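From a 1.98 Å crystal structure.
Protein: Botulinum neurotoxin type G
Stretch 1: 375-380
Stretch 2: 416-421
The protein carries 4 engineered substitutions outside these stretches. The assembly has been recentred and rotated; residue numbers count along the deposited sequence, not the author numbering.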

# COMPACT_ATOMS: atom_id res chain seq x y z
N GLY A 375 9.61 26.07 2.72
CA GLY A 375 10.04 24.81 3.29
C GLY A 375 9.07 23.67 3.05
O GLY A 375 8.15 23.80 2.24
N LEU A 376 9.29 22.55 3.73
CA LEU A 376 8.41 21.39 3.66
C LEU A 376 7.64 21.25 4.97
O LEU A 376 8.13 21.67 6.03
CB LEU A 376 9.23 20.11 3.39
CG LEU A 376 10.04 20.07 2.08
CD1 LEU A 376 10.77 18.69 1.91
CD2 LEU A 376 9.10 20.35 0.92
N PHE A 377 6.43 20.69 4.91
CA PHE A 377 5.68 20.34 6.12
C PHE A 377 6.41 19.24 6.87
O PHE A 377 6.96 18.30 6.28
CB PHE A 377 4.28 19.81 5.78
CG PHE A 377 3.29 20.87 5.39
CD1 PHE A 377 3.70 22.10 4.87
CD2 PHE A 377 1.92 20.60 5.48
CE1 PHE A 377 2.76 23.07 4.51
CE2 PHE A 377 0.99 21.56 5.11
CZ PHE A 377 1.40 22.79 4.63
N GLY A 378 6.38 19.34 8.20
CA GLY A 378 7.03 18.36 9.05
C GLY A 378 6.51 18.51 10.47
O GLY A 378 5.40 19.02 10.70
N ILE A 379 7.32 18.06 11.41
CA ILE A 379 7.00 18.17 12.83
C ILE A 379 8.23 18.74 13.51
O ILE A 379 9.35 18.23 13.32
CB ILE A 379 6.62 16.80 13.42
CG1 ILE A 379 5.41 16.21 12.69
CG2 ILE A 379 6.30 16.91 14.92
CD1 ILE A 379 5.03 14.80 13.15
N GLY A 380 8.04 19.82 14.26
CA GLY A 380 9.18 20.49 14.86
C GLY A 380 9.00 20.79 16.33
O GLY A 380 7.88 20.86 16.83
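Stretch 2, residues 416-421: LGCNWQ

The carbonyl of Phe-377 gathers most of the polar contact between these stretches: three different partners converge on one oxygen. Trp-420 NE1 donates a hydrogen bond to Phe-377 O at 3.1 Å with an N-H...O angle of 165°, close to linear; Cys-418 CA lies 3.3 Å from Phe-377 O in a CA-H...O contact with 134° at the hydrogen; and a water donates to Phe-377 O at 2.7 Å. The same water donates to Cys-418 O, also at 2.7 Å, and so bridges the two backbones.

No backbone-to-backbone N-H...O hydrogen bond joins the stretches, so they do not pair as neighbouring strands. Stretch 1 is extended throughout, part of a longer strand. Stretch 2 begins with a type I beta turn from Leu-416 to Asn-419, closed by Asn-419 N to Leu-416 O at 3.0 Å, and is in strand conformation at Trp-420 and Gln-421. The end-to-end directions, CA 376 to 379 against CA 417 to 420, differ by 109°, so the segment from Gly-417 to Trp-420 runs steeply across the strand.

The backbones come nearest at Gly-378 and Cys-418, whose CA atoms are 4.3 Å apart. Here a second CA-H...O contact, Gly-378 CA to Gly-417 O at 3.3 Å with 133° at the hydrogen, runs the other way from the first. An ideal CB on Gly-378 would lie 3.4 Å from Gly-417 O, an ordinary contact, so this distance does not by itself call for glycine.

Side chains extend the contact along the strand. Leu-376 CB meets Cys-418 CB at 4.2 Å, while the Trp-420 indole, CB directed toward stretch 1 and chi1 in m, presents its edge to the carbonyls of Phe-377 and Gly-378, with Gly-378 O 3.6 Å from Trp-420 CZ2. Beyond them, Ile-379 CG1 packs obliquely 3.8 Å from Trp-420 CH2.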

# COMPACT_ATOMS: atom_id res chain seq x y z
N LEU A 416 13.31 11.89 8.15
CA LEU A 416 12.06 11.32 7.65
C LEU A 416 10.82 12.09 8.12
O LEU A 416 9.72 11.78 7.70
CB LEU A 416 11.93 9.85 8.07
CG LEU A 416 13.09 8.92 7.65
CD1 LEU A 416 12.91 7.50 8.20
CD2 LEU A 416 13.26 8.91 6.11
N GLY A 417 11.02 13.08 8.99
CA GLY A 417 9.91 13.87 9.51
C GLY A 417 9.07 14.68 8.51
O GLY A 417 8.00 15.18 8.85
N CYS A 418 9.57 14.85 7.29
CA CYS A 418 8.82 15.56 6.26
C CYS A 418 8.15 14.58 5.31
O CYS A 418 7.68 14.98 4.24
CB CYS A 418 9.72 16.49 5.45
SG CYS A 418 11.25 15.71 4.83
N ASN A 419 8.09 13.31 5.68
CA ASN A 419 7.44 12.33 4.80
C ASN A 419 6.11 11.92 5.38
O ASN A 419 6.05 11.46 6.52
CB ASN A 419 8.34 11.11 4.60
CG ASN A 419 9.66 11.46 3.98
OD1 ASN A 419 9.73 12.35 3.14
ND2 ASN A 419 10.73 10.78 4.40
N TRP A 420 5.06 12.06 4.58
CA TRP A 420 3.70 11.84 5.04
C TRP A 420 2.98 10.80 4.21
O TRP A 420 3.32 10.58 3.04
CB TRP A 420 2.92 13.16 4.93
CG TRP A 420 3.51 14.32 5.71
CD1 TRP A 420 4.38 15.27 5.24
CD2 TRP A 420 3.27 14.65 7.10
NE1 TRP A 420 4.70 16.17 6.26
CE2 TRP A 420 4.02 15.82 7.40
CE3 TRP A 420 2.49 14.07 8.11
CZ2 TRP A 420 4.01 16.42 8.66
CZ3 TRP A 420 2.49 14.68 9.38
CH2 TRP A 420 3.25 15.83 9.64
N GLN A 421 1.98 10.16 4.82
CA GLN A 421 1.02 9.36 4.07
C GLN A 421 -0.39 9.74 4.47
O GLN A 421 -0.65 10.12 5.62
CB GLN A 421 1.27 7.86 4.29
CG GLN A 421 2.66 7.40 3.84
CD GLN A 421 2.87 5.91 4.04
OE1 GLN A 421 1.94 5.12 3.85
NE2 GLN A 421 4.09 5.52 4.40
O HOH W 1 6.68 17.48 3.71